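Receptor-like protein kinase ANXUR1 (PDB 6FIG) probably acts as a cell-surface receptor-like serine/threonine kinase in plant reproduction, with an extracellular region built from malectin-like domains. Local coordinates at residues 278-283 with 343-348; 176-181 with 370-375; 318-323 with 330-335. All blocks are in the same frame, centred on the assembly; numbering follows the deposited sequence. Where two conformers were deposited one is given.

Contact 1 of 3, residues 278-283 with 343-348; sequences FTYILR and EEITLQ. With NAG (2-acetamido-2-deoxy-beta-D-glucopyranose), chain D.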
loop_
_atom_site.group_PDB
_atom_site.type_symbol
_atom_site.label_atom_id
_atom_site.label_comp_id
_atom_site.label_asym_id
_atom_site.label_seq_id
_atom_site.Cartn_x
_atom_site.Cartn_y
_atom_site.Cartn_z
ATOM N N PHE A 278 -27.882 19.458 6.204
ATOM C CA PHE A 278 -27.436 18.244 5.529
ATOM C C PHE A 278 -27.985 17.031 6.276
ATOM O O PHE A 278 -28.243 17.086 7.500
ATOM C CB PHE A 278 -25.913 18.122 5.511
ATOM C CG PHE A 278 -25.211 19.199 4.743
ATOM C CD1 PHE A 278 -25.066 19.092 3.362
ATOM C CD2 PHE A 278 -24.692 20.316 5.392
ATOM C CE1 PHE A 278 -24.402 20.075 2.644
ATOM C CE2 PHE A 278 -24.036 21.310 4.671
ATOM C CZ PHE A 278 -23.877 21.178 3.296
ATOM N N THR A 279 -28.149 15.943 5.534
ATOM C CA THR A 279 -28.330 14.627 6.107
ATOM C C THR A 279 -26.968 14.018 6.385
ATOM O O THR A 279 -26.059 14.064 5.534
ATOM C CB THR A 279 -29.124 13.722 5.154
ATOM O OG1 THR A 279 -30.416 14.283 4.922
ATOM C CG2 THR A 279 -29.283 12.322 5.725
ATOM N N TYR A 280 -26.810 13.480 7.580
ATOM C CA TYR A 280 -25.604 12.788 8.015
ATOM C C TYR A 280 -25.861 11.293 8.204
ATOM O O TYR A 280 -26.963 10.880 8.588
ATOM C CB TYR A 280 -25.078 13.357 9.337
ATOM C CG TYR A 280 -24.606 14.775 9.170
ATOM C CD1 TYR A 280 -23.260 15.038 8.926
ATOM C CD2 TYR A 280 -25.493 15.830 9.217
ATOM C CE1 TYR A 280 -22.814 16.335 8.734
ATOM C CE2 TYR A 280 -25.054 17.141 9.008
ATOM C CZ TYR A 280 -23.707 17.378 8.752
ATOM O OH TYR A 280 -23.236 18.663 8.547
ATOM N N ILE A 281 -24.834 10.500 7.929
ATOM C CA ILE A 281 -24.855 9.071 8.198
ATOM C C ILE A 281 -23.934 8.848 9.372
ATOM O O ILE A 281 -22.777 9.265 9.352
ATOM C CB ILE A 281 -24.407 8.245 6.980
ATOM C CG1 ILE A 281 -25.444 8.373 5.880
ATOM C CG2 ILE A 281 -24.227 6.759 7.355
ATOM C CD1 ILE A 281 -24.987 7.808 4.562
ATOM N N LEU A 282 -24.436 8.164 10.404
ATOM C CA LEU A 282 -23.599 7.677 11.489
ATOM C C LEU A 282 -23.432 6.188 11.275
ATOM O O LEU A 282 -24.415 5.445 11.198
ATOM C CB LEU A 282 -24.229 7.909 12.860
ATOM C CG LEU A 282 -24.246 9.336 13.383
ATOM C CD1 LEU A 282 -25.275 10.182 12.636
ATOM C CD2 LEU A 282 -24.537 9.319 14.874
ATOM N N ARG A 283 -22.181 5.781 11.153
ATOM C CA ARG A 283 -21.791 4.385 11.036
ATOM C C ARG A 283 -21.254 3.920 12.373
ATOM O O ARG A 283 -20.207 4.376 12.811
ATOM C CB ARG A 283 -20.714 4.214 9.957
ATOM C CG ARG A 283 -20.299 2.765 9.827
ATOM C CD ARG A 283 -19.515 2.513 8.563
ATOM N NE ARG A 283 -20.439 2.510 7.457
ATOM C CZ ARG A 283 -20.126 2.248 6.202
ATOM N NH1 ARG A 283 -18.856 1.973 5.857
ATOM N NH2 ARG A 283 -21.092 2.214 5.299
ATOM N N GLU A 343 -26.800 22.549 14.881
ATOM C CA GLU A 343 -25.359 22.405 14.621
ATOM C C GLU A 343 -24.671 21.281 15.405
ATOM O O GLU A 343 -23.443 21.190 15.355
ATOM C CB GLU A 343 -24.566 23.704 14.854
ATOM C CG GLU A 343 -25.156 24.977 14.274
ATOM C CD GLU A 343 -24.820 26.192 15.126
ATOM O OE1 GLU A 343 -23.627 26.377 15.456
ATOM O OE2 GLU A 343 -25.748 26.946 15.478
ATOM N N GLU A 344 -25.437 20.427 16.096
ATOM C CA GLU A 344 -24.870 19.268 16.803
ATOM C C GLU A 344 -25.558 17.965 16.429
ATOM O O GLU A 344 -26.747 17.940 16.104
ATOM C CB GLU A 344 -24.951 19.455 18.323
ATOM C CG GLU A 344 -23.969 20.489 18.875
ATOM C CD GLU A 344 -24.344 21.039 20.253
ATOM O OE1 GLU A 344 -25.407 20.674 20.805
ATOM O OE2 GLU A 344 -23.575 21.868 20.795
ATOM N N ILE A 345 -24.781 16.892 16.468
ATOM C CA ILE A 345 -25.292 15.534 16.478
ATOM C C ILE A 345 -24.914 14.959 17.841
ATOM O O ILE A 345 -23.767 15.090 18.281
ATOM C CB ILE A 345 -24.711 14.686 15.344
ATOM C CG1 ILE A 345 -25.377 15.088 14.016
ATOM C CG2 ILE A 345 -24.903 13.178 15.600
ATOM C CD1 ILE A 345 -24.674 14.536 12.808
ATOM N N THR A 346 -25.900 14.364 18.516
ATOM C CA THR A 346 -25.645 13.636 19.754
ATOM C C THR A 346 -25.921 12.167 19.522
ATOM O O THR A 346 -26.885 11.798 18.841
ATOM C CB THR A 346 -26.508 14.124 20.930
ATOM O OG1 THR A 346 -27.902 14.006 20.611
ATOM C CG2 THR A 346 -26.165 15.560 21.281
ATOM N N LEU A 347 -25.058 11.316 20.061
ATOM C CA LEU A 347 -25.278 9.873 20.008
ATOM C C LEU A 347 -25.368 9.420 21.453
ATOM O O LEU A 347 -24.499 9.782 22.244
ATOM C CB LEU A 347 -24.134 9.184 19.305
ATOM C CG LEU A 347 -24.152 7.664 19.336
ATOM C CD1 LEU A 347 -25.335 7.111 18.570
ATOM C CD2 LEU A 347 -22.859 7.115 18.764
ATOM N N GLN A 348 -26.417 8.670 21.808
ATOM C CA GLN A 348 -26.581 8.234 23.209
ATOM C C GLN A 348 -26.914 6.771 23.256
ATOM O O GLN A 348 -27.616 6.287 22.392
ATOM C CB GLN A 348 -27.671 9.023 23.905
ATOM C CG GLN A 348 -27.348 10.497 24.023
ATOM C CD GLN A 348 -28.489 11.271 24.593
ATOM O OE1 GLN A 348 -29.547 11.383 23.965
ATOM N NE2 GLN A 348 -28.313 11.786 25.813
HETATM C C1 NAG D . -31.079 8.811 27.426
HETATM C C2 NAG D . -32.081 9.045 28.537
HETATM C C3 NAG D . -33.498 9.159 27.985
HETATM C C4 NAG D . -33.572 10.088 26.785
HETATM C C5 NAG D . -32.550 9.647 25.746
HETATM C C6 NAG D . -32.556 10.435 24.440
HETATM C C7 NAG D . -31.457 7.979 30.668
HETATM C C8 NAG D . -31.421 6.668 31.412
HETATM N N2 NAG D . -31.960 7.900 29.433
HETATM O O3 NAG D . -34.354 9.651 29.016
HETATM O O4 NAG D . -34.874 10.002 26.198
HETATM O O5 NAG D . -31.280 9.759 26.375
HETATM O O6 NAG D . -32.069 11.765 24.640
HETATM O O7 NAG D . -31.059 9.025 31.172
#

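Contact 2 of 3, residues 176-181 with 370-375; sequences QTMDAK and FKMDTM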
loop_
_atom_site.group_PDB
_atom_site.type_symbol
_atom_site.label_atom_id
_atom_site.label_comp_id
_atom_site.label_asym_id
_atom_site.label_seq_id
_atom_site.Cartn_x
_atom_site.Cartn_y
_atom_site.Cartn_z
ATOM N N GLN A 176 -37.635 3.254 6.457
ATOM C CA GLN A 176 -37.325 4.357 5.552
ATOM C C GLN A 176 -35.807 4.426 5.526
ATOM O O GLN A 176 -35.184 4.406 6.587
ATOM C CB GLN A 176 -37.882 5.696 6.048
ATOM C CG GLN A 176 -39.402 5.840 5.940
ATOM C CD GLN A 176 -39.888 7.291 5.912
ATOM O OE1 GLN A 176 -39.095 8.234 5.864
ATOM N NE2 GLN A 176 -41.196 7.469 5.936
ATOM N N THR A 177 -35.226 4.478 4.329
ATOM C CA THR A 177 -33.766 4.556 4.198
ATOM C C THR A 177 -33.333 5.694 3.316
ATOM O O THR A 177 -34.108 6.237 2.516
ATOM C CB THR A 177 -33.149 3.268 3.629
ATOM O OG1 THR A 177 -33.658 3.027 2.317
ATOM C CG2 THR A 177 -33.448 2.091 4.544
ATOM N N MET A 178 -32.072 6.044 3.516
ATOM C CA MET A 178 -31.357 7.011 2.681
ATOM C C MET A 178 -30.346 6.200 1.893
ATOM O O MET A 178 -29.648 5.373 2.459
ATOM C CB MET A 178 -30.562 8.036 3.507
ATOM C CG MET A 178 -31.347 9.150 4.176
ATOM S SD MET A 178 -32.388 10.163 3.118
ATOM C CE MET A 178 -31.199 11.136 2.198
ATOM N N ASP A 179 -30.268 6.440 0.589
ATOM C CA ASP A 179 -29.297 5.733 -0.273
ATOM C C ASP A 179 -27.994 6.499 -0.429
ATOM O O ASP A 179 -27.996 7.577 -0.997
ATOM C CB ASP A 179 -29.907 5.466 -1.637
ATOM C CG ASP A 179 -29.113 4.467 -2.448
ATOM O OD1 ASP A 179 -28.093 3.944 -1.943
ATOM O OD2 ASP A 179 -29.540 4.189 -3.580
ATOM N N ALA A 180 -26.882 5.936 0.059
ATOM C CA ALA A 180 -25.566 6.583 -0.051
ATOM C C ALA A 180 -24.691 5.951 -1.127
ATOM O O ALA A 180 -23.579 6.455 -1.362
ATOM C CB ALA A 180 -24.843 6.552 1.276
ATOM N N LYS A 181 -25.187 4.915 -1.816
ATOM C CA LYS A 181 -24.367 4.217 -2.809
ATOM C C LYS A 181 -23.753 5.146 -3.861
ATOM O O LYS A 181 -22.608 4.947 -4.262
ATOM C CB LYS A 181 -25.164 3.100 -3.488
ATOM C CG LYS A 181 -24.447 2.355 -4.596
ATOM C CD LYS A 181 -23.234 1.610 -4.070
ATOM C CE LYS A 181 -22.505 0.865 -5.176
ATOM N NZ LYS A 181 -23.361 -0.097 -5.898
ATOM N N PHE A 370 -20.572 10.822 8.431
ATOM C CA PHE A 370 -20.443 11.359 7.060
ATOM C C PHE A 370 -21.558 12.344 6.732
ATOM O O PHE A 370 -22.717 12.112 7.058
ATOM C CB PHE A 370 -20.537 10.223 6.063
ATOM C CG PHE A 370 -19.505 9.164 6.269
ATOM C CD1 PHE A 370 -18.201 9.338 5.807
ATOM C CD2 PHE A 370 -19.828 7.991 6.927
ATOM C CE1 PHE A 370 -17.246 8.353 6.029
ATOM C CE2 PHE A 370 -18.870 7.016 7.136
ATOM C CZ PHE A 370 -17.593 7.203 6.693
ATOM N N LYS A 371 -21.197 13.451 6.092
ATOM C CA LYS A 371 -22.173 14.373 5.498
ATOM C C LYS A 371 -22.521 13.931 4.101
ATOM O O LYS A 371 -21.617 13.715 3.311
ATOM C CB LYS A 371 -21.557 15.762 5.423
ATOM C CG LYS A 371 -22.457 16.853 4.900
ATOM C CD LYS A 371 -21.646 18.095 4.549
ATOM C CE LYS A 371 -21.141 18.817 5.777
ATOM N NZ LYS A 371 -20.197 19.880 5.374
ATOM N N MET A 372 -23.796 13.844 3.774
ATOM C CA MET A 372 -24.226 13.560 2.413
ATOM C C MET A 372 -24.373 14.863 1.643
ATOM O O MET A 372 -24.798 15.882 2.203
ATOM C CB MET A 372 -25.579 12.852 2.418
ATOM C CG MET A 372 -25.573 11.549 3.173
ATOM S SD MET A 372 -27.122 10.656 2.985
ATOM C CE MET A 372 -27.035 10.170 1.264
ATOM N N ASP A 373 -24.060 14.834 0.347
ATOM C CA ASP A 373 -24.246 16.018 -0.477
ATOM C C ASP A 373 -25.726 16.341 -0.712
ATOM O O ASP A 373 -26.576 15.448 -0.781
ATOM C CB ASP A 373 -23.433 15.984 -1.797
ATOM C CG ASP A 373 -23.838 14.860 -2.782
ATOM O OD1 ASP A 373 -24.190 13.722 -2.380
ATOM O OD2 ASP A 373 -23.703 15.120 -4.013
ATOM N N THR A 374 -26.007 17.640 -0.796
ATOM C CA THR A 374 -27.310 18.191 -1.176
ATOM C C THR A 374 -27.047 19.197 -2.293
ATOM O O THR A 374 -26.216 20.079 -2.123
ATOM C CB THR A 374 -27.979 18.930 -0.002
ATOM O OG1 THR A 374 -28.438 17.972 0.954
ATOM C CG2 THR A 374 -29.189 19.757 -0.466
ATOM N N MET A 375 -27.758 19.059 -3.407
ATOM C CA MET A 375 -27.608 19.959 -4.571
ATOM C C MET A 375 -26.132 20.011 -5.048
ATOM O O MET A 375 -25.609 21.078 -5.364
ATOM C CB MET A 375 -28.170 21.365 -4.255
ATOM C CG MET A 375 -29.686 21.436 -4.006
ATOM S SD MET A 375 -30.747 20.968 -5.401
ATOM C CE MET A 375 -30.155 22.016 -6.720
#

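Contact 3 of 3, residues 318-323 with 330-335; sequences IGWTGE and KDYAIY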
loop_
_atom_site.group_PDB
_atom_site.type_symbol
_atom_site.label_atom_id
_atom_site.label_comp_id
_atom_site.label_asym_id
_atom_site.label_seq_id
_atom_site.Cartn_x
_atom_site.Cartn_y
_atom_site.Cartn_z
ATOM N N ILE A 318 -24.324 -9.636 19.685
ATOM C CA ILE A 318 -24.421 -11.061 19.368
ATOM C C ILE A 318 -25.754 -11.391 18.694
ATOM O O ILE A 318 -25.813 -12.241 17.801
ATOM C CB ILE A 318 -24.246 -11.953 20.610
ATOM C CG1 ILE A 318 -22.881 -11.741 21.271
ATOM C CG2 ILE A 318 -24.394 -13.422 20.237
ATOM C CD1 ILE A 318 -21.726 -12.357 20.551
ATOM N N GLY A 319 -26.818 -10.715 19.108
ATOM C CA GLY A 319 -28.111 -10.819 18.425
ATOM C C GLY A 319 -27.997 -10.562 16.935
ATOM O O GLY A 319 -28.593 -11.271 16.135
ATOM N N TRP A 320 -27.227 -9.540 16.575
ATOM C CA TRP A 320 -26.941 -9.205 15.193
ATOM C C TRP A 320 -25.913 -10.093 14.512
ATOM O O TRP A 320 -26.140 -10.523 13.383
ATOM C CB TRP A 320 -26.435 -7.768 15.113
ATOM C CG TRP A 320 -27.493 -6.724 15.058
ATOM C CD1 TRP A 320 -28.684 -6.783 14.411
ATOM C CD2 TRP A 320 -27.381 -5.407 15.589
ATOM N NE1 TRP A 320 -29.342 -5.572 14.525
ATOM C CE2 TRP A 320 -28.554 -4.712 15.240
ATOM C CE3 TRP A 320 -26.409 -4.757 16.332
ATOM C CZ2 TRP A 320 -28.789 -3.393 15.646
ATOM C CZ3 TRP A 320 -26.626 -3.446 16.706
ATOM C CH2 TRP A 320 -27.802 -2.781 16.358
ATOM N N THR A 321 -24.784 -10.376 15.165
ATOM C CA THR A 321 -23.674 -11.086 14.481
ATOM C C THR A 321 -23.742 -12.600 14.560
ATOM O O THR A 321 -23.177 -13.290 13.701
ATOM C CB THR A 321 -22.307 -10.657 15.020
ATOM O OG1 THR A 321 -22.181 -11.071 16.381
ATOM C CG2 THR A 321 -22.144 -9.172 14.932
ATOM N N GLY A 322 -24.372 -13.118 15.605
ATOM C CA GLY A 322 -24.448 -14.544 15.855
ATOM C C GLY A 322 -23.295 -15.116 16.658
ATOM O O GLY A 322 -23.413 -16.226 17.124
ATOM N N GLU A 323 -22.189 -14.391 16.843
ATOM C CA GLU A 323 -21.026 -14.951 17.525
ATOM C C GLU A 323 -20.070 -13.882 18.038
ATOM O O GLU A 323 -19.866 -12.835 17.413
ATOM C CB GLU A 323 -20.243 -15.906 16.594
ATOM C CG GLU A 323 -19.314 -16.884 17.316
ATOM C CD GLU A 323 -18.475 -17.754 16.383
ATOM O OE1 GLU A 323 -18.682 -17.763 15.144
ATOM O OE2 GLU A 323 -17.566 -18.427 16.904
ATOM N N LYS A 330 -23.542 -0.667 11.605
ATOM C CA LYS A 330 -24.876 -0.276 11.222
ATOM C C LYS A 330 -24.883 1.200 10.893
ATOM O O LYS A 330 -24.335 1.993 11.634
ATOM C CB LYS A 330 -25.887 -0.547 12.315
ATOM C CG LYS A 330 -27.309 -0.532 11.750
ATOM C CD LYS A 330 -28.187 -1.598 12.395
ATOM C CE LYS A 330 -29.507 -1.740 11.655
ATOM N NZ LYS A 330 -30.413 -0.574 11.839
ATOM N N ASP A 331 -25.520 1.538 9.776
ATOM C CA ASP A 331 -25.631 2.929 9.338
ATOM C C ASP A 331 -27.013 3.522 9.663
ATOM O O ASP A 331 -28.049 2.938 9.351
ATOM C CB ASP A 331 -25.407 3.028 7.825
ATOM C CG ASP A 331 -23.979 2.827 7.426
ATOM O OD1 ASP A 331 -23.063 2.907 8.251
ATOM O OD2 ASP A 331 -23.777 2.649 6.198
ATOM N N TYR A 332 -26.999 4.713 10.243
ATOM C CA TYR A 332 -28.223 5.474 10.537
ATOM C C TYR A 332 -28.102 6.854 9.912
ATOM O O TYR A 332 -27.010 7.415 9.891
ATOM C CB TYR A 332 -28.370 5.644 12.048
ATOM C CG TYR A 332 -28.417 4.342 12.812
ATOM C CD1 TYR A 332 -29.610 3.656 12.965
ATOM C CD2 TYR A 332 -27.264 3.802 13.363
ATOM C CE1 TYR A 332 -29.657 2.451 13.667
ATOM C CE2 TYR A 332 -27.304 2.607 14.071
ATOM C CZ TYR A 332 -28.497 1.950 14.219
ATOM O OH TYR A 332 -28.484 0.769 14.914
ATOM N N ALA A 333 -29.206 7.386 9.428
ATOM C CA ALA A 333 -29.228 8.704 8.792
ATOM C C ALA A 333 -30.121 9.671 9.554
ATOM O O ALA A 333 -31.196 9.296 10.049
ATOM C CB ALA A 333 -29.683 8.596 7.345
ATOM N N ILE A 334 -29.682 10.926 9.636
ATOM C CA ILE A 334 -30.427 11.988 10.308
ATOM C C ILE A 334 -30.237 13.303 9.553
ATOM O O ILE A 334 -29.086 13.685 9.297
ATOM C CB ILE A 334 -29.975 12.156 11.800
ATOM C CG1 ILE A 334 -30.809 13.221 12.530
ATOM C CG2 ILE A 334 -28.494 12.410 11.984
ATOM C CD1 ILE A 334 -31.774 12.658 13.523
ATOM N N TYR A 335 -31.348 13.979 9.255
ATOM C CA TYR A 335 -31.304 15.336 8.735
ATOM C C TYR A 335 -31.177 16.295 9.899
ATOM O O TYR A 335 -31.966 16.221 10.855
ATOM C CB TYR A 335 -32.542 15.679 7.908
ATOM C CG TYR A 335 -32.475 17.073 7.311
ATOM C CD1 TYR A 335 -31.519 17.392 6.346
ATOM C CD2 TYR A 335 -33.344 18.078 7.718
ATOM C CE1 TYR A 335 -31.440 18.659 5.821
ATOM C CE2 TYR A 335 -33.273 19.351 7.182
ATOM C CZ TYR A 335 -32.314 19.634 6.224
ATOM O OH TYR A 335 -32.230 20.892 5.679
#

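Contact 1 of 3, residues 278-283 with 343-348
I345 fits between Y280 and L282 and splits its branches between them. Its CD1 methyl goes to the tyrosine, at the root of the ring and not near the hydroxyl. I345 CD1 is 3.6 Å from Y280 CG and 3.7 Å from Y280 CB. The methyl sits obliquely to the ring. The two side chains also cross at a slant. The extended CG1 branch (chi2 167°) carries the methyl that far. The other branch of I345 serves L282. I345 CG2 lies 3.9 Å from L282 CD2, and these two side chains pass alongside each other, pointing opposite ways. The same leucine methyl, L282 CD2, reaches more loosely to L347 CD1 at 4.4 Å. All four residues are buried and the contact across the segments is apolar. The tyrosine hydroxyl turns to the backbone oxygen of D275. At the far end, Q348 belongs to a glycan pocket: its OE1 is 2.6 Å from O6 of the N-acetylglucosamine, which is also hydrogen-bonded to N305 OD1. The strand axes approach to 10.4 Å and run 29° apart, as in the face-to-face packing of a beta sandwich. Strand 278-287 lies between strands 327-336 and 363-372 in one layer. Strand 344-351 lies between strands 268-273 and 299-303 in the other, where L347 also packs on W270.

Contact 2 of 3, residues 176-181 with 370-375
An Asx turn ends the short strand 177-179, and its backbone receives the tip of M372 from the end of strand 363-372. The methionine CE methyl makes most of the contact. M372 CE lies 3.6 Å from the carbonyl oxygen D179 O and 4.1 Å from A180 CA. It also touches the alanine methyl, with M372 CE 4.2 Å from A180 CB. M372 runs extended through chi2 and then bends at its last torsion (chi3 69°), which turns the methyl out of line with the rest of the chain. The sulfur behind it faces a second methionine. M178 CE is 4.2 Å from M372 SD, and the two side chains cross at a slant. M178 was modelled in two conformers, so this part of the contact holds for one of them and is less certain. Bends at chi2 and chi3 bring M178 CE beside M372 SD in this conformer. The turn itself is made by D179 OD1, which accepts from the backbone N of K181 at 3.1 Å. The N-H is nearly straight on the oxygen (162°) but meets it from well above the carboxylate plane. D179 probably helps hold the backbone that M372 touches, while its side chain starts away from strand 363-372. M372 also packs on T279 and I281 of strand 278-287 and on L185 of strand 185-192. A180 lies on I281 as well. Strand 177-179 pairs antiparallel with strand 167-170, which runs parallel beside strand 327-336.

Contact 3 of 3, residues 318-323 with 330-335
W320 reaches from the short helix 317-321 to K330 and Y332 with the far end of its indole. Its CB points toward segment 330-335, and chi1 of -84° sends the ring on in that direction. The nearest CA atoms of the two segments, those of W320 and K330, are 10.0 Å apart, so the indole spans most of the gap. W320 also packs on A315, M328 and Q309. Contact with segment 330-335 comes at the six-membered ring. W320 CZ2 meets the middle of the lysine chain, 3.8 Å from K330 CD. The next atom, W320 CH2, is 4.2 Å from the same K330 CD. The lysine crosses the tryptophan at about a right angle. It starts with CG anti to the backbone N (chi1 -163°) and bends at chi2, which lays its aliphatic part by the ring. The helix sits in the connection between strands 306-307 and 327-336 of the malectin-like fold, on the way into the second of these. G322 leaves the helix with positive phi, and its N still bonds to I318 O at 2.8 Å. Just beyond, E323 N makes a weak bond to T321 OG1. At the tip of the indole, W320 CH2 lies 3.9 Å from Y332 OH. The two aromatic side chains come from opposite directions, and the approach to the indole is oblique. Y332 OH is hydrogen-bonded to Q309 NE2, and Q309 also packs on K330.

From the N terminus, 176-181 comes first and waits longest for its partner. Contact 2 closes only at 370-375, with 188 residues between. Within that span, 278-283 opens contact 1, which 343-348 closes after 59 residues. Inside contact 1 lies contact 3, whose segments are separated by six residues. The three loops are nested and none cross. Strand 278-287 joins them: it pairs with strand 327-336 of contact 3 and with strand 363-372 of contact 2. Contact 1 ties this layer to the facing one. Contact 2 packs the short strand 177-179 and its turn against the end of strand 363-372, and contact 3 attaches the helix before strand 327-336. R283 and D331 add a salt bridge between contacts 1 and 3.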